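Local structure of type VI secretion system component (Escherichia coli O6, 2P5Z) at residues E228-L233 against G315-S320; T346-S351 against Y358-T363. The protein is a component of the type VI secretion system, resembles the T4 phage tail proteins gp27 and gp5, and probably forms part of the puncturing spike. All coordinates share one frame; numbering follows the deposited sequence.

How the contacts relate
Contacts 1 and 2 lie side by side in the part of the chain that probably corresponds to gp27, their centres about 9 Å apart, and come in series along the sequence. Contact 1 joins strands 230-237 and 311-317, which are far apart in sequence; contact 2 joins the consecutive strands 343-353 and 359-366. The inner strands of the two contacts are themselves antiparallel neighbours, with probable hydrogen bonds from Leu-360 N to Ser-317 O (2.8 Å) and from Phe-362 N to Gly-315 O (2.9 Å). The strand order is therefore 230-237, 311-317, 359-366, 343-353, and strand 343-353 carries the pairing on to strand 29-38, tying late strands to a strand near the beginning of the modelled chain.

Contact 1: residues E228-L233 against G315-S320; sequences EAVWGL and GQSTSS
Trp-231 and Gln-316 form a hydrogen-bonded pair of the antiparallel ladder between strands 230-237 and 311-317, within the phage-baseplate-like part of the fold. Trp-231 N donates to Gln-316 O at 2.8 Å, and Gln-316 N returns a bond to Trp-231 O. Above this pair the indole lies over the neighbouring strand: CG of Trp-231 sits between the backbone N and the carbonyl carbon (chi1 79°). Gln-316 CB meets one ring face in a CH-pi contact, 3.9 Å from the centroid of the five-membered ring, while the amide plane is turned 34° from the indole. At the far end of the ring, Thr-318 CG2 meets the edge in plane, 3.6 Å from Trp-231 CZ3. Glu-359 of the next strand also touches the indole.

Beyond the ladder, side chains join the backbone in the pairing. Ala-229 N donates to Thr-318 OG1, whereas Ala-229 O is gripped by two donors, Thr-318 N nearly in line with the carbonyl and Ser-317 OG at 2.6 Å from above its plane. Ser-317 OG also accepts from Ser-319 N, which makes an ST turn where the strand ends. Glu-228 reaches past this turn with its chain extended beyond CG (chi2 -160°). Its carboxylate takes a weak bond from Ser-319 OG on OE1, and Ser-320 OG donates to the syn lone pair of Glu-228 OE2 at 2.9 Å.

Contact 2: residues T346-S351 against Y358-T363; sequences TGVTTS and YELTFT
A beta hairpin, strands 343-353 and 359-366, brings Thr-346 and Gly-347 together opposite Thr-363 in a classic beta bulge. Thr-346 N donates to Thr-363 O at 3.2 Å from above the carbonyl plane, and Gly-347 N adds a weak bond to the same oxygen. The hydroxyls close the bulge: Thr-346 OG1 and Thr-363 OG1 are hydrogen-bonded at 3.0 Å, their side chains crossing at about a right angle. Each OG1 is placed between its own backbone N and carbonyl carbon (chi1 63° and 60°).

From there the regular ladder runs through Thr-349 with Thr-361 to Ser-351 with Glu-359. On the face of Val-348, Leu-360 and Phe-362, Val-348 CG1 packs against both Leu-360 CD2 (4.0 Å) and Phe-362 CB (3.9 Å). The Phe-362 ring leads away to pack on Val-230 and Leu-233, while Leu-322 touches both Leu-360 and Phe-362. The other face carries Thr-349 and Thr-361, side by side and pointing the same way. A water hydrogen-bonds to Thr-349 OG1 at 3.2 Å and donates to Thr-361 O at 3.1 Å, bridging the strands beside the direct bond from Thr-349 N to that carbonyl oxygen.

Contact 1: residues E228-L233 against G315-S320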
ATOM      1  N   GLU A 228     -18.425  37.080   1.600  1.00 92.81           N
ATOM      2  CA  GLU A 228     -18.341  35.605   1.646  1.00 88.74           C
ATOM      3  C   GLU A 228     -19.308  34.872   0.709  1.00 84.49           C
ATOM      4  O   GLU A 228     -20.522  35.067   0.788  1.00 84.26           O
ATOM      5  CB  GLU A 228     -18.560  35.113   3.085  1.00 90.76           C
ATOM      6  CG  GLU A 228     -17.552  35.649   4.104  1.00 91.45           C
ATOM      7  CD  GLU A 228     -17.479  34.797   5.364  1.00 92.07           C
ATOM      8  OE1 GLU A 228     -18.388  33.963   5.575  1.00 92.54           O
ATOM      9  OE2 GLU A 228     -16.508  34.957   6.141  1.00 90.32           O
ATOM     10  N   ALA A 229     -18.772  33.991  -0.142  1.00 79.90           N
ATOM     11  CA  ALA A 229     -19.574  33.332  -1.191  1.00 73.57           C
ATOM     12  C   ALA A 229     -19.113  31.921  -1.613  1.00 70.20           C
ATOM     13  O   ALA A 229     -18.078  31.430  -1.160  1.00 68.47           O
ATOM     14  CB  ALA A 229     -19.643  34.227  -2.400  1.00 70.69           C
ATOM     15  N   VAL A 230     -19.880  31.297  -2.511  1.00 65.68           N
ATOM     16  CA  VAL A 230     -19.588  29.944  -3.010  1.00 63.36           C
ATOM     17  C   VAL A 230     -19.469  29.901  -4.557  1.00 61.53           C
ATOM     18  O   VAL A 230     -20.095  30.699  -5.233  1.00 64.61           O
ATOM     19  CB  VAL A 230     -20.651  28.937  -2.453  1.00 61.34           C
ATOM     20  CG1 VAL A 230     -21.591  28.415  -3.526  1.00 59.18           C
ATOM     21  CG2 VAL A 230     -19.986  27.793  -1.751  1.00 59.38           C
ATOM     22  N   TRP A 231     -18.645  29.007  -5.110  1.00 57.36           N
ATOM     23  CA  TRP A 231     -18.500  28.864  -6.579  1.00 48.35           C
ATOM     24  C   TRP A 231     -17.807  27.565  -6.978  1.00 49.75           C
ATOM     25  O   TRP A 231     -17.324  26.833  -6.127  1.00 56.25           O
ATOM     26  CB  TRP A 231     -17.718  30.040  -7.183  1.00 39.10           C
ATOM     27  CG  TRP A 231     -16.219  29.964  -7.025  1.00 33.99           C
ATOM     28  CD1 TRP A 231     -15.317  29.439  -7.915  1.00 30.91           C
ATOM     29  CD2 TRP A 231     -15.455  30.472  -5.929  1.00 28.63           C
ATOM     30  NE1 TRP A 231     -14.041  29.561  -7.417  1.00 32.71           N
ATOM     31  CE2 TRP A 231     -14.099  30.203  -6.204  1.00 28.82           C
ATOM     32  CE3 TRP A 231     -15.790  31.123  -4.739  1.00 31.89           C
ATOM     33  CZ2 TRP A 231     -13.073  30.551  -5.326  1.00 33.24           C
ATOM     34  CZ3 TRP A 231     -14.773  31.490  -3.875  1.00 33.17           C
ATOM     35  CH2 TRP A 231     -13.428  31.193  -4.166  1.00 34.00           C
ATOM     36  N   GLY A 232     -17.737  27.294  -8.278  1.00 49.12           N
ATOM     37  CA  GLY A 232     -17.026  26.117  -8.795  1.00 46.21           C
ATOM     38  C   GLY A 232     -17.715  24.788  -8.493  1.00 47.76           C
ATOM     39  O   GLY A 232     -17.052  23.752  -8.383  1.00 43.85           O
ATOM     40  N   LEU A 233     -19.040  24.824  -8.352  1.00 44.76           N
ATOM     41  CA  LEU A 233     -19.796  23.665  -7.920  1.00 46.38           C
ATOM     42  C   LEU A 233     -19.741  22.532  -8.928  1.00 49.77           C
ATOM     43  O   LEU A 233     -19.848  22.759 -10.135  1.00 50.65           O
ATOM     44  CB  LEU A 233     -21.249  24.023  -7.624  1.00 43.87           C
ATOM     45  CG  LEU A 233     -21.511  25.107  -6.578  1.00 47.48           C
ATOM     46  CD1 LEU A 233     -22.993  25.185  -6.236  1.00 45.74           C
ATOM     47  CD2 LEU A 233     -20.700  24.890  -5.305  1.00 50.58           C
ATOM     48  N   GLY A 315     -17.077  21.785  -4.338  1.00 49.06           N
ATOM     49  CA  GLY A 315     -17.214  23.210  -4.565  1.00 52.45           C
ATOM     50  C   GLY A 315     -16.095  24.034  -3.960  1.00 53.61           C
ATOM     51  O   GLY A 315     -15.194  23.496  -3.321  1.00 54.11           O
ATOM     52  N   GLN A 316     -16.160  25.348  -4.175  1.00 51.91           N
ATOM     53  CA  GLN A 316     -15.171  26.281  -3.644  1.00 46.82           C
ATOM     54  C   GLN A 316     -15.846  27.430  -2.939  1.00 44.61           C
ATOM     55  O   GLN A 316     -16.995  27.754  -3.243  1.00 44.08           O
ATOM     56  CB  GLN A 316     -14.277  26.810  -4.749  1.00 44.80           C
ATOM     57  CG  GLN A 316     -13.041  26.003  -4.925  1.00 49.00           C
ATOM     58  CD  GLN A 316     -12.467  26.161  -6.293  1.00 55.39           C
ATOM     59  OE1 GLN A 316     -13.162  25.958  -7.291  1.00 61.08           O
ATOM     60  NE2 GLN A 316     -11.191  26.511  -6.367  1.00 56.76           N
ATOM     61  N   SER A 317     -15.131  28.041  -1.998  1.00 40.97           N
ATOM     62  CA  SER A 317     -15.700  29.104  -1.190  1.00 42.80           C
ATOM     63  C   SER A 317     -14.662  30.010  -0.527  1.00 46.20           C
ATOM     64  O   SER A 317     -13.464  29.672  -0.449  1.00 42.18           O
ATOM     65  CB  SER A 317     -16.618  28.538  -0.114  1.00 45.59           C
ATOM     66  OG  SER A 317     -17.341  29.586   0.504  1.00 53.43           O
ATOM     67  N   THR A 318     -15.150  31.161  -0.055  1.00 48.01           N
ATOM     68  CA  THR A 318     -14.356  32.115   0.721  1.00 51.37           C
ATOM     69  C   THR A 318     -14.929  32.293   2.121  1.00 53.91           C
ATOM     70  O   THR A 318     -14.367  33.036   2.927  1.00 56.56           O
ATOM     71  CB  THR A 318     -14.310  33.529   0.058  1.00 51.37           C
ATOM     72  OG1 THR A 318     -15.646  33.994  -0.209  1.00 51.20           O
ATOM     73  CG2 THR A 318     -13.505  33.510  -1.219  1.00 45.45           C
ATOM     74  N   SER A 319     -16.067  31.653   2.387  1.00 57.59           N
ATOM     75  CA  SER A 319     -16.677  31.664   3.720  1.00 61.23           C
ATOM     76  C   SER A 319     -15.765  31.065   4.788  1.00 64.64           C
ATOM     77  O   SER A 319     -15.273  29.963   4.645  1.00 68.45           O
ATOM     78  CB  SER A 319     -18.003  30.911   3.720  1.00 60.40           C
ATOM     79  OG  SER A 319     -18.451  30.707   5.050  1.00 62.13           O
ATOM     80  N   SER A 320     -15.549  31.807   5.864  1.00 68.02           N
ATOM     81  CA  SER A 320     -14.704  31.362   6.958  1.00 69.49           C
ATOM     82  C   SER A 320     -15.546  30.577   7.945  1.00 69.63           C
ATOM     83  O   SER A 320     -15.025  29.979   8.890  1.00 67.54           O
ATOM     84  CB  SER A 320     -14.149  32.574   7.671  1.00 75.08           C
ATOM     85  OG  SER A 320     -15.216  33.366   8.169  1.00 81.47           O
TER

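Contact 2: residues T346-S351 against Y358-T363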
ATOM      1  N   THR A 346     -18.836  17.415   4.395  1.00 45.75           N
ATOM      2  CA  THR A 346     -18.077  16.331   4.986  1.00 45.16           C
ATOM      3  C   THR A 346     -16.603  16.668   5.129  1.00 48.27           C
ATOM      4  O   THR A 346     -15.916  16.053   5.937  1.00 52.24           O
ATOM      5  CB  THR A 346     -18.191  15.037   4.169  1.00 44.09           C
ATOM      6  OG1 THR A 346     -17.631  15.237   2.863  1.00 45.38           O
ATOM      7  CG2 THR A 346     -19.651  14.622   4.036  1.00 44.60           C
ATOM      8  N   GLY A 347     -16.104  17.617   4.339  1.00 45.47           N
ATOM      9  CA  GLY A 347     -14.676  17.913   4.339  1.00 42.69           C
ATOM     10  C   GLY A 347     -14.352  19.255   3.711  1.00 45.59           C
ATOM     11  O   GLY A 347     -15.098  19.719   2.862  1.00 46.23           O
ATOM     12  N   VAL A 348     -13.273  19.904   4.170  1.00 43.20           N
ATOM     13  CA  VAL A 348     -12.730  21.105   3.531  1.00 40.90           C
ATOM     14  C   VAL A 348     -11.199  21.063   3.437  1.00 43.44           C
ATOM     15  O   VAL A 348     -10.521  20.560   4.331  1.00 45.71           O
ATOM     16  CB  VAL A 348     -13.150  22.437   4.229  1.00 40.61           C
ATOM     17  CG1 VAL A 348     -14.661  22.625   4.253  1.00 36.01           C
ATOM     18  CG2 VAL A 348     -12.605  22.520   5.636  1.00 44.93           C
ATOM     19  N   THR A 349     -10.652  21.561   2.334  1.00 43.81           N
ATOM     20  CA  THR A 349      -9.219  21.861   2.248  1.00 45.83           C
ATOM     21  C   THR A 349      -9.108  23.388   2.234  1.00 46.81           C
ATOM     22  O   THR A 349      -9.983  24.066   1.739  1.00 44.33           O
ATOM     23  CB  THR A 349      -8.573  21.182   1.032  1.00 48.73           C
ATOM     24  OG1 THR A 349      -8.773  19.772   1.149  1.00 54.19           O
ATOM     25  CG2 THR A 349      -7.072  21.427   0.960  1.00 50.65           C
ATOM     26  N   THR A 350      -8.053  23.941   2.801  1.00 47.93           N
ATOM     27  CA  THR A 350      -8.140  25.300   3.296  1.00 47.92           C
ATOM     28  C   THR A 350      -6.794  25.993   3.119  1.00 48.35           C
ATOM     29  O   THR A 350      -5.754  25.368   3.318  1.00 50.62           O
ATOM     30  CB  THR A 350      -8.652  25.219   4.755  1.00 47.28           C
ATOM     31  OG1 THR A 350     -10.042  25.545   4.786  1.00 51.37           O
ATOM     32  CG2 THR A 350      -7.946  26.106   5.666  1.00 45.65           C
ATOM     33  N   SER A 351      -6.805  27.257   2.687  1.00 48.97           N
ATOM     34  CA  SER A 351      -5.544  27.966   2.373  1.00 50.45           C
ATOM     35  C   SER A 351      -5.580  29.508   2.428  1.00 50.53           C
ATOM     36  O   SER A 351      -6.636  30.127   2.276  1.00 49.77           O
ATOM     37  CB  SER A 351      -5.024  27.560   0.999  1.00 48.56           C
ATOM     38  OG  SER A 351      -3.618  27.457   1.073  1.00 57.59           O
ATOM     39  N   TYR A 358      -7.967  33.968   1.702  1.00 69.75           N
ATOM     40  CA  TYR A 358      -8.673  32.758   2.067  1.00 68.72           C
ATOM     41  C   TYR A 358      -9.581  32.137   1.026  1.00 69.71           C
ATOM     42  O   TYR A 358     -10.514  32.762   0.523  1.00 69.47           O
ATOM     43  CB  TYR A 358      -9.413  32.988   3.379  1.00 68.15           C
ATOM     44  CG  TYR A 358     -10.068  31.766   3.974  1.00 68.68           C
ATOM     45  CD1 TYR A 358     -11.451  31.626   3.944  1.00 70.14           C
ATOM     46  CD2 TYR A 358      -9.317  30.771   4.593  1.00 66.05           C
ATOM     47  CE1 TYR A 358     -12.068  30.535   4.503  1.00 68.98           C
ATOM     48  CE2 TYR A 358      -9.931  29.667   5.153  1.00 65.33           C
ATOM     49  CZ  TYR A 358     -11.309  29.560   5.103  1.00 67.27           C
ATOM     50  OH  TYR A 358     -11.958  28.482   5.652  1.00 67.91           O
ATOM     51  N   GLU A 359      -9.301  30.871   0.739  1.00 71.32           N
ATOM     52  CA  GLU A 359     -10.076  30.081  -0.201  1.00 69.15           C
ATOM     53  C   GLU A 359     -10.146  28.653   0.325  1.00 64.34           C
ATOM     54  O   GLU A 359      -9.163  28.143   0.870  1.00 59.55           O
ATOM     55  CB  GLU A 359      -9.384  30.106  -1.565  1.00 72.43           C
ATOM     56  CG  GLU A 359     -10.190  29.503  -2.697  1.00 78.93           C
ATOM     57  CD  GLU A 359      -9.683  29.929  -4.055  1.00 82.42           C
ATOM     58  OE1 GLU A 359     -10.040  29.265  -5.049  1.00 83.94           O
ATOM     59  OE2 GLU A 359      -8.931  30.928  -4.127  1.00 84.39           O
ATOM     60  N   LEU A 360     -11.297  28.007   0.168  1.00 60.98           N
ATOM     61  CA  LEU A 360     -11.403  26.586   0.502  1.00 57.31           C
ATOM     62  C   LEU A 360     -12.108  25.762  -0.556  1.00 56.24           C
ATOM     63  O   LEU A 360     -13.051  26.237  -1.165  1.00 59.25           O
ATOM     64  CB  LEU A 360     -12.021  26.363   1.902  1.00 58.23           C
ATOM     65  CG  LEU A 360     -13.450  26.507   2.454  1.00 60.78           C
ATOM     66  CD1 LEU A 360     -13.849  27.948   2.517  1.00 64.35           C
ATOM     67  CD2 LEU A 360     -14.534  25.673   1.741  1.00 61.07           C
ATOM     68  N   THR A 361     -11.659  24.532  -0.781  1.00 52.57           N
ATOM     69  CA  THR A 361     -12.446  23.576  -1.554  1.00 50.85           C
ATOM     70  C   THR A 361     -13.187  22.675  -0.549  1.00 51.50           C
ATOM     71  O   THR A 361     -12.618  22.305   0.475  1.00 47.53           O
ATOM     72  CB  THR A 361     -11.568  22.710  -2.482  1.00 53.49           C
ATOM     73  OG1 THR A 361     -10.754  21.841  -1.687  1.00 60.68           O
ATOM     74  CG2 THR A 361     -10.641  23.572  -3.341  1.00 51.83           C
ATOM     75  N   PHE A 362     -14.449  22.340  -0.814  1.00 48.22           N
ATOM     76  CA  PHE A 362     -15.162  21.439   0.075  1.00 46.38           C
ATOM     77  C   PHE A 362     -15.667  20.168  -0.598  1.00 48.89           C
ATOM     78  O   PHE A 362     -15.999  20.191  -1.765  1.00 49.92           O
ATOM     79  CB  PHE A 362     -16.303  22.154   0.799  1.00 46.87           C
ATOM     80  CG  PHE A 362     -17.443  22.590  -0.087  1.00 51.96           C
ATOM     81  CD1 PHE A 362     -18.520  21.741  -0.350  1.00 51.91           C
ATOM     82  CD2 PHE A 362     -17.475  23.882  -0.615  1.00 54.08           C
ATOM     83  CE1 PHE A 362     -19.591  22.157  -1.147  1.00 50.50           C
ATOM     84  CE2 PHE A 362     -18.548  24.309  -1.403  1.00 50.87           C
ATOM     85  CZ  PHE A 362     -19.602  23.445  -1.673  1.00 49.04           C
ATOM     86  N   THR A 363     -15.735  19.064   0.139  1.00 48.09           N
ATOM     87  CA  THR A 363     -16.484  17.887  -0.328  1.00 45.75           C
ATOM     88  C   THR A 363     -17.769  17.880   0.475  1.00 42.63           C
ATOM     89  O   THR A 363     -17.832  18.513   1.529  1.00 41.69           O
ATOM     90  CB  THR A 363     -15.722  16.548  -0.161  1.00 42.56           C
ATOM     91  OG1 THR A 363     -15.435  16.338   1.228  1.00 53.01           O
ATOM     92  CG2 THR A 363     -14.412  16.567  -0.920  1.00 40.21           C
TER
HETATM   93  O   HOH W   1     -11.785  19.313   0.152  1.00 59.25           O